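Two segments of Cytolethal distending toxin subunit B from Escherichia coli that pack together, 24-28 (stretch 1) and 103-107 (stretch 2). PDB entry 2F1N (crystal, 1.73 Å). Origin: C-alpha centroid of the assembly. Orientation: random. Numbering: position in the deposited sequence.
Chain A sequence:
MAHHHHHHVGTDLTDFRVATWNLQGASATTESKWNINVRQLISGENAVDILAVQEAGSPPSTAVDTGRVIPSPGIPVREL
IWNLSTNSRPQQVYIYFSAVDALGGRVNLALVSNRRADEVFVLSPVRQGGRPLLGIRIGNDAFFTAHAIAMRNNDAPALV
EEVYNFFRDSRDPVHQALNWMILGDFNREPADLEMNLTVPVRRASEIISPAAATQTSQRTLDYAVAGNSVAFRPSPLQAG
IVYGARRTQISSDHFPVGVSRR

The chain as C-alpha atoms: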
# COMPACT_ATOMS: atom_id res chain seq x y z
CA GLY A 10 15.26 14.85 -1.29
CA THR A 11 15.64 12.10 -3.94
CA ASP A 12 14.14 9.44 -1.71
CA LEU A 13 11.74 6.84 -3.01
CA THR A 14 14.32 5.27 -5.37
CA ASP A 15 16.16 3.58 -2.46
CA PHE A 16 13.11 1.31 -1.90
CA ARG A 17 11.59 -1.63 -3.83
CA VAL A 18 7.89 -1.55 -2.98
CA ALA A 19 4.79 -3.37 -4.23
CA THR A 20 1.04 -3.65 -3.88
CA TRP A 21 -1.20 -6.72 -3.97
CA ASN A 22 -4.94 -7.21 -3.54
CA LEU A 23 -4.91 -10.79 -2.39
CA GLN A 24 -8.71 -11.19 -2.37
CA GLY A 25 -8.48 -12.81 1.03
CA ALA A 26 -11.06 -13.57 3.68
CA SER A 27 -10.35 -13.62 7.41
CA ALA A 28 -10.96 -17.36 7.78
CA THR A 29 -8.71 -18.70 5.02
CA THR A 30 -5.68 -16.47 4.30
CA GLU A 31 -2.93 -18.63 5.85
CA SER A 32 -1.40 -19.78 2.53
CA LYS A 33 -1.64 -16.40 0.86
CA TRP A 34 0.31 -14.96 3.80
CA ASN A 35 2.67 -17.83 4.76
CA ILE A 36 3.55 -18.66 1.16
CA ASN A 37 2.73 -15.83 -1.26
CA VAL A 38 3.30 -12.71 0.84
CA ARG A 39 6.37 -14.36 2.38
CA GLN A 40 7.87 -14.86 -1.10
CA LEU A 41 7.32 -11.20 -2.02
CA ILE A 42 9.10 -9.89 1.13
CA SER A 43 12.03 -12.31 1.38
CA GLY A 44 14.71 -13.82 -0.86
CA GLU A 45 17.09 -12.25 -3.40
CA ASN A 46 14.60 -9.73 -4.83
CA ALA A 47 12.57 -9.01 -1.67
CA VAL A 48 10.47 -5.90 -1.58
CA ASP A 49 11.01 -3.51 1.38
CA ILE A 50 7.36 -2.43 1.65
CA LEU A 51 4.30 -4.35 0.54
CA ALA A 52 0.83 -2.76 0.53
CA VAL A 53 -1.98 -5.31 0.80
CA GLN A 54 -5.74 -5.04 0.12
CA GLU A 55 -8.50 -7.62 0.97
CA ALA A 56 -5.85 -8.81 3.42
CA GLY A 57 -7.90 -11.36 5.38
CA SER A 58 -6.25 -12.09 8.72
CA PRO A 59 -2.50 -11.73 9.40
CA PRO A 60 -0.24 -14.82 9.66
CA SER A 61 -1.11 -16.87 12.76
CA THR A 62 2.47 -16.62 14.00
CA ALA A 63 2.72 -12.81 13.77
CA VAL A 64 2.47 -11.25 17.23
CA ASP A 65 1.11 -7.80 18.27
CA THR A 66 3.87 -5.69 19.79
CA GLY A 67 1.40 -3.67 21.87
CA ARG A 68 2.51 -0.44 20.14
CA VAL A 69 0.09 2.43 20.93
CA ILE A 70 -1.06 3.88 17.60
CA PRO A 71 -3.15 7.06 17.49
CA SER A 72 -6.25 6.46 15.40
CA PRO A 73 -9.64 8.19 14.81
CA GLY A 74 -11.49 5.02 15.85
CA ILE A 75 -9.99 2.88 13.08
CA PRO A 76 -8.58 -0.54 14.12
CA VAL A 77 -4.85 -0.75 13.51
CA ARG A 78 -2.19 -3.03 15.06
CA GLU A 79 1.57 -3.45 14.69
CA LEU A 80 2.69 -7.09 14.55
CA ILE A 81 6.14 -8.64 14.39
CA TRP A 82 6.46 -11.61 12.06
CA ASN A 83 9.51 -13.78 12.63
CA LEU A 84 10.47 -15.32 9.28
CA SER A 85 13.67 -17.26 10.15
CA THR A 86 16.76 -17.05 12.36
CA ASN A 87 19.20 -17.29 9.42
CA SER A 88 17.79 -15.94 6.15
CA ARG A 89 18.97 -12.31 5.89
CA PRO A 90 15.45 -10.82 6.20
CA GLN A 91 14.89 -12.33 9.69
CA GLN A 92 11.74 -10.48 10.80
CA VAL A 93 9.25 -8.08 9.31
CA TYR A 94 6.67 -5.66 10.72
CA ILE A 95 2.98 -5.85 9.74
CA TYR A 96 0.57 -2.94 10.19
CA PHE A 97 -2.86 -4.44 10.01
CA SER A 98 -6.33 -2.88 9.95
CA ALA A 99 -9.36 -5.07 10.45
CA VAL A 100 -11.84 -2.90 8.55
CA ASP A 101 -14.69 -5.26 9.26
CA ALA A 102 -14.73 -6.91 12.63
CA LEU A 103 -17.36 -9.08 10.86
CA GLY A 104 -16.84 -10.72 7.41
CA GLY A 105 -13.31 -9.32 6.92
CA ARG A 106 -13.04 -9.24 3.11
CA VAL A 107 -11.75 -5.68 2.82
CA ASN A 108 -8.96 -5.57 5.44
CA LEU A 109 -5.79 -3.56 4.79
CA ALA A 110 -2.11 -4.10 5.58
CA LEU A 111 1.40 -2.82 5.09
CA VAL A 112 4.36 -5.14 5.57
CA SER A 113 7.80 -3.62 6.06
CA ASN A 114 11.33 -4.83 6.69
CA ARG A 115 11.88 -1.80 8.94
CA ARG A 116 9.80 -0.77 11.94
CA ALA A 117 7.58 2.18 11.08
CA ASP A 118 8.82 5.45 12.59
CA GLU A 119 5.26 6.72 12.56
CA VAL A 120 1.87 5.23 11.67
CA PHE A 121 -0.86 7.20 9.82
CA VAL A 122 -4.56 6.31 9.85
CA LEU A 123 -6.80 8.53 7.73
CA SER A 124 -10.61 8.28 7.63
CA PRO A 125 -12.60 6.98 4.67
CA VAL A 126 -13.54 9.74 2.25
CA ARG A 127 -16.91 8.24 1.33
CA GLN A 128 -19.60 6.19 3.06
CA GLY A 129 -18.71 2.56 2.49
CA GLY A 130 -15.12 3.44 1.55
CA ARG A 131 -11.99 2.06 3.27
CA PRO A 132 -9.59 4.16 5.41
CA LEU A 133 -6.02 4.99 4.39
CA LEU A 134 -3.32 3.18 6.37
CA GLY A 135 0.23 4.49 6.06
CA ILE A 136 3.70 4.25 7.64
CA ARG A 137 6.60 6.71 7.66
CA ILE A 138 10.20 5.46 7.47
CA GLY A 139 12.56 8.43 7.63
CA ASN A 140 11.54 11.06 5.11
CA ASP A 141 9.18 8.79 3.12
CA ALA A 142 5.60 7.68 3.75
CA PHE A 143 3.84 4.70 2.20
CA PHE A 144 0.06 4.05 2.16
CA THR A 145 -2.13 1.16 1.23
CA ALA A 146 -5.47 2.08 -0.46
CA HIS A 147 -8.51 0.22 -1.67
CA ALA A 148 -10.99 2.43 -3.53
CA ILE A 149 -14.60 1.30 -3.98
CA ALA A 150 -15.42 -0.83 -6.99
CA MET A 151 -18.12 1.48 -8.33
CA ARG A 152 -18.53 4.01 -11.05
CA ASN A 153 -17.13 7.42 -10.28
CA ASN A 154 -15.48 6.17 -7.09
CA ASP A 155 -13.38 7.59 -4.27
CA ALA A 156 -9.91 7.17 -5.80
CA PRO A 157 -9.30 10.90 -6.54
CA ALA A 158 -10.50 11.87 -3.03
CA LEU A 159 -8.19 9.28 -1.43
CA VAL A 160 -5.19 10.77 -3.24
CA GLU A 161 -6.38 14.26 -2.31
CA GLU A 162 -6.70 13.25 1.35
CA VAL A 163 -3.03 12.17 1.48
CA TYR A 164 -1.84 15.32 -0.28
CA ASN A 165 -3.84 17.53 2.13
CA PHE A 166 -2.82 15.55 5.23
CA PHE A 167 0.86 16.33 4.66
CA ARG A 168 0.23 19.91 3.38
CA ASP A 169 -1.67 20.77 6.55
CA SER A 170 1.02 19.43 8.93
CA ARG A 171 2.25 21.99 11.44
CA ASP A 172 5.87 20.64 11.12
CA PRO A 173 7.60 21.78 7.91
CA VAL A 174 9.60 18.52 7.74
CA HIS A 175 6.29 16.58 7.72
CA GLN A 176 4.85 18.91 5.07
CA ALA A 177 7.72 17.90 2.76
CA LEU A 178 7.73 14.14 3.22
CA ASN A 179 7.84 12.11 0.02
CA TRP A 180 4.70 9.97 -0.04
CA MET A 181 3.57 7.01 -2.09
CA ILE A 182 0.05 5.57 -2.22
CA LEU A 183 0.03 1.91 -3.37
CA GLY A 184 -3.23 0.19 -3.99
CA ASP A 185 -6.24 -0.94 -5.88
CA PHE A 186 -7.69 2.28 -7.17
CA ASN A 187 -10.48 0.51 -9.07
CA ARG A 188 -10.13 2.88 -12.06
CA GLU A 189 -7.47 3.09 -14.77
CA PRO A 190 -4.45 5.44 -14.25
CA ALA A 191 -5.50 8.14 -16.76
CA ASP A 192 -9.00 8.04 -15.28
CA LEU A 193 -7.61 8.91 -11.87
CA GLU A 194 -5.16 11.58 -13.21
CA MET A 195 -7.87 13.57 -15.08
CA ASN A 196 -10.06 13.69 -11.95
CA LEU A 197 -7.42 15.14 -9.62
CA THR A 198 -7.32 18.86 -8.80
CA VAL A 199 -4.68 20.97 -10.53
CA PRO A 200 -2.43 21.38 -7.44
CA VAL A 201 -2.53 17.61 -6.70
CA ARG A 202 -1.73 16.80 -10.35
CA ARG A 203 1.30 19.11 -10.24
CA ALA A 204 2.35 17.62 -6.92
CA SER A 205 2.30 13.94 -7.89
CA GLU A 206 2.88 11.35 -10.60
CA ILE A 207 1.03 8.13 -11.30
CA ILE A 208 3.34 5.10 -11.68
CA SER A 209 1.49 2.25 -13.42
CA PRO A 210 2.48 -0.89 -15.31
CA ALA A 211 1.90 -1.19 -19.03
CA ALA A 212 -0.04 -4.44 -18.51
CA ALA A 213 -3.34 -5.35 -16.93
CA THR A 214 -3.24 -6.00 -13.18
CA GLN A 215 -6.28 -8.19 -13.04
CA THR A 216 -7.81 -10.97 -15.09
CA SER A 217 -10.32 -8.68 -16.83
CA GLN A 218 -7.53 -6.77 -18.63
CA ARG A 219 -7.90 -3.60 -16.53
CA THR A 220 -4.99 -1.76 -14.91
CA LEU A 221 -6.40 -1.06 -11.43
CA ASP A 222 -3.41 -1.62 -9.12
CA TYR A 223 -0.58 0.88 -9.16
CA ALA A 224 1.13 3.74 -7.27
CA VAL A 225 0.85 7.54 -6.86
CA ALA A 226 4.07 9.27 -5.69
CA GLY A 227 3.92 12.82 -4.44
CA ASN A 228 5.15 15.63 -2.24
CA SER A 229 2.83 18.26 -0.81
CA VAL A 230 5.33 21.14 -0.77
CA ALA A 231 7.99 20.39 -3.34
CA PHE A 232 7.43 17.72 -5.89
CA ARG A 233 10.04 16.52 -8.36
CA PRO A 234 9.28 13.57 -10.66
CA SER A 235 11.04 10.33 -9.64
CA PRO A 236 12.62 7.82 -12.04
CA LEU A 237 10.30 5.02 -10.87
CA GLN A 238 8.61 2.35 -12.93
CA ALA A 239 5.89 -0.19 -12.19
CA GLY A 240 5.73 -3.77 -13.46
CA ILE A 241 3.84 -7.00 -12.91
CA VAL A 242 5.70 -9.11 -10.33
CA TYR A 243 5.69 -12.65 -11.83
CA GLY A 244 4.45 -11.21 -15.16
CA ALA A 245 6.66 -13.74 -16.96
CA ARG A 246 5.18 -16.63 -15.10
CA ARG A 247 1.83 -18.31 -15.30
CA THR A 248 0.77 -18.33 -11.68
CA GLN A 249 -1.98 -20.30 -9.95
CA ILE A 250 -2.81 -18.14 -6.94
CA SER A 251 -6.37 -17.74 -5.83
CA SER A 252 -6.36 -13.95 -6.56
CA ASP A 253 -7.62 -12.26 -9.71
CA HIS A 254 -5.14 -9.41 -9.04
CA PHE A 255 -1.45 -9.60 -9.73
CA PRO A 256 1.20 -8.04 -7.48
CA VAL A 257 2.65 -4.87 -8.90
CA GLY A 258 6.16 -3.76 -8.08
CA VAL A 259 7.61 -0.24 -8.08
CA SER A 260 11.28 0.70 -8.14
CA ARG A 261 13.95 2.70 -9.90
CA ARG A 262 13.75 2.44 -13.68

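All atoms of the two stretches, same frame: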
# COMPACT_ATOMS: atom_id res chain seq x y z
N GLN A 24 -7.34 -10.67 -2.30
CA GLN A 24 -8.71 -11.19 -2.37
C GLN A 24 -8.91 -12.27 -1.32
O GLN A 24 -9.41 -13.38 -1.61
CB GLN A 24 -9.00 -11.72 -3.78
CG GLN A 24 -9.20 -10.58 -4.77
CD GLN A 24 -9.86 -11.06 -6.09
OE1 GLN A 24 -9.59 -12.16 -6.58
NE2 GLN A 24 -10.77 -10.25 -6.62
N GLY A 25 -8.53 -11.90 -0.08
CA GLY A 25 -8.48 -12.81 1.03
C GLY A 25 -9.72 -12.62 1.87
O GLY A 25 -10.43 -11.61 1.76
N ALA A 26 -9.93 -13.58 2.76
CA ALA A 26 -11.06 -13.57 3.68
C ALA A 26 -10.45 -13.98 5.00
O ALA A 26 -9.51 -14.78 5.02
CB ALA A 26 -12.08 -14.63 3.25
N SER A 27 -10.98 -13.43 6.09
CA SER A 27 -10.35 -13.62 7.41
C SER A 27 -10.17 -15.09 7.83
O SER A 27 -9.22 -15.43 8.51
CB SER A 27 -11.03 -12.79 8.50
OG SER A 27 -12.43 -12.67 8.27
N ALA A 28 -11.07 -15.96 7.40
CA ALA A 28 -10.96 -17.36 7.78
C ALA A 28 -9.97 -18.24 6.99
O ALA A 28 -9.58 -19.33 7.44
CB ALA A 28 -12.33 -17.97 7.79
N LEU A 103 -16.31 -8.12 11.21
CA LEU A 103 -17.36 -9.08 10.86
C LEU A 103 -16.90 -10.10 9.80
O LEU A 103 -16.25 -11.10 10.16
CB LEU A 103 -18.66 -8.35 10.46
CG LEU A 103 -19.63 -8.11 11.63
CD1 LEU A 103 -19.34 -6.81 12.39
CD2 LEU A 103 -21.09 -8.14 11.19
N GLY A 104 -17.23 -9.85 8.52
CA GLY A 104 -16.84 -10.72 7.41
C GLY A 104 -15.36 -10.66 6.97
O GLY A 104 -14.80 -11.67 6.52
N GLY A 105 -14.75 -9.48 7.07
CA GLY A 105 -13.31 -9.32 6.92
C GLY A 105 -12.74 -9.47 5.52
O GLY A 105 -11.62 -9.93 5.36
N ARG A 106 -13.49 -9.06 4.50
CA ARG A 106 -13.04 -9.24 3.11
C ARG A 106 -12.42 -7.98 2.51
O ARG A 106 -12.07 -7.94 1.31
CB ARG A 106 -14.21 -9.72 2.24
CG ARG A 106 -14.26 -11.27 2.12
CD ARG A 106 -15.46 -11.82 1.37
NE ARG A 106 -16.68 -11.59 2.14
CZ ARG A 106 -17.27 -12.50 2.90
NH1 ARG A 106 -16.75 -13.73 3.00
NH2 ARG A 106 -18.38 -12.20 3.57
N VAL A 107 -12.32 -6.93 3.31
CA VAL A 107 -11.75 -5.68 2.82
C VAL A 107 -10.70 -5.12 3.81
O VAL A 107 -10.45 -3.91 3.87
CB VAL A 107 -12.86 -4.63 2.35
CG1 VAL A 107 -13.74 -5.20 1.23
CG2 VAL A 107 -13.72 -4.16 3.50

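Residues 24-28 and 103-107 of the toxin subunit lie far apart in the chain, and any two touching residues are at least 77 positions apart in sequence, yet their backbones pass close enough for main-chain atoms to make much of the contact. Stretch 1 leaves a weakly bonded strand around Gln24 and Gly25 and continues as loop; stretch 2 has no regular helix or strand. The closest CA pairs are Ala26 CA to Arg106 CA at 4.8 Å and Ser27 CA to Gly105 CA at 5.2 Å, so one chain advances as the other recedes and the two run in opposite senses through the contact. No backbone-to-backbone hydrogen bond joins them. Ser27 N lies 3.6 Å from Gly105 O, an approach of donor and acceptor that remains a contact only. The same carbonyl oxygen, Gly105 O, sits 4.0 Å from Ala26 CA, while Gly25 O rests 3.8 Å from Arg106 CA. The interface is small, burying 187 Å² summed over both sides.

The one hydrogen bond comes from a side chain. Ser27 directs its CA-to-CB bond toward stretch 2, and its hydroxyl donates to a main-chain carbonyl, Ser27 OG to Gly104 O, at 3.1 Å. The bond is weak, and the serine chi1 of 34° falls between the usual wells. Because the acceptor is a backbone oxygen, this link ties the loop of stretch 1 directly to the main chain of stretch 2.

Gly105 leaves room for that hydroxyl. A CB modelled on it would point toward stretch 1 and lie 2.4 Å from Ser27 OG, a clash; its phi of 72° also favours glycine. Gly104 has a different constraint: a CB there would point away from stretch 1 and be crowded within its own stretch, 3.3 Å from Arg106 NH2.

Ala26 and Arg106 form the side-chain pairing. Both CA-to-CB bonds point sideways, and the methyl of Ala26 meets the aliphatic part of the arginine, with Ala26 CB 4.2 Å from Arg106 CG. This is a van der Waals contact between nonpolar carbons; the charged guanidinium makes no salt bridge to stretch 1. With chi2 at 175° (t), the arginine chain is extended from CA through CD before chi3 turns it at -68° (m). Gln24, Leu103 and Val107 direct their CA-to-CB bonds away from the opposing stretch, and Ala28 stays clear, its CB 6.9 Å from Gly104 O at the nearest, leaving the contact to the central residues.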